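Local coordinates for Rubredoxin\:oxygen oxidoreductase (Desulfovibrio gigas, PDB 1E5D), which catalyses the four-electron reduction of dioxygen to two water molecules, using a diiron centre and flavin mononucleotide, at residues Ser276-Cys282 with Ala389-Arg394. Numbering follows the deposited sequence.
Sequences SFRDEGC and AQTIAR
Phe277 and Ala389 bring the last turn of helix 265-279 against helix 379-400, their CA atoms 5.7 Å apart, and Glu280 lies across from Ala393 one turn further along. So close an approach suits alanine: the CB of Ala389 sits over the centre of the Phe277 ring as a CH-pi contact, 3.9 Å from the centroid and 5° off the normal. The ring edge runs on to Ile392, whose CG2 methyl, a branch at CB, lies 3.8 Å from Phe277 CE1. Phe277 and Ile392 both also reach Ile308 of strand 306-310, so the contact joins two neighbouring helices on one side of the five-stranded parallel sheet of the flavodoxin-like domain, where strand order is 2-1-3-4-5. A Schellman motif ends helix 265-279; Gly281, at positive phi, readily allows the turn, and Cys282 beyond it points its side chain toward helix 379-400, with SG packing on Ala393 CB. Glu280 serves the more open border: its CB packs on Ala393 CB at 3.7 Å, while a bend at chi2 (-57°) brings the carboxylate against Gln390 CG, the two side chains crossing at about a right angle. There Glu280 OE2 accepts a weak hydrogen bond from Gln390 NE2 (3.4 Å), and Glu280 OE1 forms a salt bridge with Arg394 NH2 at 3.6 Å, the carboxylate and guanidinium planes being 68° apart.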
loop_
_atom_site.group_PDB
_atom_site.type_symbol
_atom_site.label_atom_id
_atom_site.label_comp_id
_atom_site.label_asym_id
_atom_site.label_seq_id
_atom_site.Cartn_x
_atom_site.Cartn_y
_atom_site.Cartn_z
ATOM N N SER A 276 -27.567 3.250 0.535
ATOM C CA SER A 276 -28.519 2.143 0.583
ATOM C C SER A 276 -28.386 1.390 1.895
ATOM O O SER A 276 -29.368 1.014 2.530
ATOM C CB SER A 276 -28.306 1.188 -0.591
ATOM O OG SER A 276 -27.880 1.908 -1.739
ATOM N N PHE A 277 -27.139 1.160 2.321
ATOM C CA PHE A 277 -26.985 0.355 3.534
ATOM C C PHE A 277 -27.615 1.088 4.711
ATOM O O PHE A 277 -28.260 0.501 5.582
ATOM C CB PHE A 277 -25.520 0.034 3.797
ATOM C CG PHE A 277 -25.025 -1.211 3.080
ATOM C CD1 PHE A 277 -25.558 -2.455 3.379
ATOM C CD2 PHE A 277 -24.031 -1.125 2.117
ATOM C CE1 PHE A 277 -25.105 -3.594 2.731
ATOM C CE2 PHE A 277 -23.579 -2.257 1.467
ATOM C CZ PHE A 277 -24.116 -3.494 1.772
ATOM N N ARG A 278 -27.404 2.406 4.711
ATOM C CA ARG A 278 -28.025 3.201 5.781
ATOM C C ARG A 278 -29.538 2.981 5.726
ATOM O O ARG A 278 -30.164 2.697 6.749
ATOM C CB ARG A 278 -27.626 4.662 5.655
ATOM C CG ARG A 278 -28.393 5.663 6.494
ATOM C CD ARG A 278 -28.304 7.072 5.919
ATOM N NE ARG A 278 -28.882 7.124 4.577
ATOM C CZ ARG A 278 -29.975 7.768 4.199
ATOM N NH1 ARG A 278 -30.690 8.473 5.067
ATOM N NH2 ARG A 278 -30.369 7.714 2.930
ATOM N N ASP A 279 -30.076 3.086 4.513
ATOM C CA ASP A 279 -31.499 2.910 4.255
ATOM C C ASP A 279 -32.016 1.598 4.835
ATOM O O ASP A 279 -33.128 1.550 5.354
ATOM C CB ASP A 279 -31.794 2.945 2.759
ATOM C CG ASP A 279 -32.283 4.298 2.286
ATOM O OD1 ASP A 279 -32.876 5.044 3.093
ATOM O OD2 ASP A 279 -32.068 4.615 1.097
ATOM N N GLU A 280 -31.189 0.565 4.744
ATOM C CA GLU A 280 -31.493 -0.735 5.316
ATOM C C GLU A 280 -31.263 -0.768 6.819
ATOM O O GLU A 280 -31.259 -1.829 7.442
ATOM C CB GLU A 280 -30.639 -1.816 4.642
ATOM C CG GLU A 280 -30.911 -1.943 3.147
ATOM C CD GLU A 280 -32.371 -2.222 2.837
ATOM O OE1 GLU A 280 -32.896 -3.225 3.366
ATOM O OE2 GLU A 280 -32.977 -1.436 2.077
ATOM N N GLY A 281 -31.046 0.402 7.418
ATOM C CA GLY A 281 -30.779 0.469 8.841
ATOM C C GLY A 281 -29.428 -0.066 9.270
ATOM O O GLY A 281 -29.261 -0.568 10.381
ATOM N N CYS A 282 -28.420 0.032 8.405
ATOM C CA CYS A 282 -27.077 -0.333 8.841
ATOM C C CYS A 282 -26.286 0.895 9.252
ATOM O O CYS A 282 -26.591 2.007 8.830
ATOM C CB CYS A 282 -26.315 -1.044 7.727
ATOM S SG CYS A 282 -27.126 -2.553 7.162
ATOM N N ALA A 389 -26.813 -3.930 -2.035
ATOM C CA ALA A 389 -26.884 -3.497 -0.650
ATOM C C ALA A 389 -28.040 -4.156 0.093
ATOM O O ALA A 389 -27.929 -4.495 1.271
ATOM C CB ALA A 389 -27.040 -1.984 -0.575
ATOM N N GLN A 390 -29.161 -4.334 -0.601
ATOM C CA GLN A 390 -30.324 -4.955 0.032
ATOM C C GLN A 390 -30.109 -6.441 0.264
ATOM O O GLN A 390 -30.455 -6.965 1.327
ATOM C CB GLN A 390 -31.570 -4.712 -0.820
ATOM C CG GLN A 390 -32.315 -3.470 -0.338
ATOM C CD GLN A 390 -33.319 -2.987 -1.360
ATOM O OE1 GLN A 390 -33.636 -3.701 -2.310
ATOM N NE2 GLN A 390 -33.812 -1.774 -1.156
ATOM N N THR A 391 -29.529 -7.135 -0.709
ATOM C CA THR A 391 -29.224 -8.547 -0.504
ATOM C C THR A 391 -28.318 -8.760 0.701
ATOM O O THR A 391 -28.623 -9.506 1.635
ATOM C CB THR A 391 -28.550 -9.127 -1.758
ATOM O OG1 THR A 391 -29.454 -8.958 -2.861
ATOM C CG2 THR A 391 -28.277 -10.615 -1.617
ATOM N N ILE A 392 -27.169 -8.084 0.687
ATOM C CA ILE A 392 -26.219 -8.248 1.789
ATOM C C ILE A 392 -26.852 -7.862 3.118
ATOM O O ILE A 392 -26.775 -8.598 4.109
ATOM C CB ILE A 392 -24.939 -7.434 1.524
ATOM C CG1 ILE A 392 -24.078 -8.012 0.398
ATOM C CG2 ILE A 392 -24.134 -7.274 2.801
ATOM C CD1 ILE A 392 -23.160 -7.020 -0.278
ATOM N N ALA A 393 -27.514 -6.704 3.186
ATOM C CA ALA A 393 -28.129 -6.332 4.460
ATOM C C ALA A 393 -29.154 -7.366 4.909
ATOM O O ALA A 393 -29.287 -7.635 6.101
ATOM C CB ALA A 393 -28.788 -4.973 4.364
ATOM N N ARG A 394 -29.882 -7.940 3.954
ATOM C CA ARG A 394 -30.898 -8.921 4.335
ATOM C C ARG A 394 -30.195 -10.065 5.054
ATOM O O ARG A 394 -30.581 -10.508 6.127
ATOM C CB ARG A 394 -31.666 -9.451 3.134
ATOM C CG ARG A 394 -33.174 -9.299 3.223
ATOM C CD ARG A 394 -33.756 -8.626 1.991
ATOM N NE ARG A 394 -34.202 -7.261 2.256
ATOM C CZ ARG A 394 -34.949 -6.537 1.431
ATOM N NH1 ARG A 394 -35.345 -7.049 0.273
ATOM N NH2 ARG A 394 -35.307 -5.300 1.754
#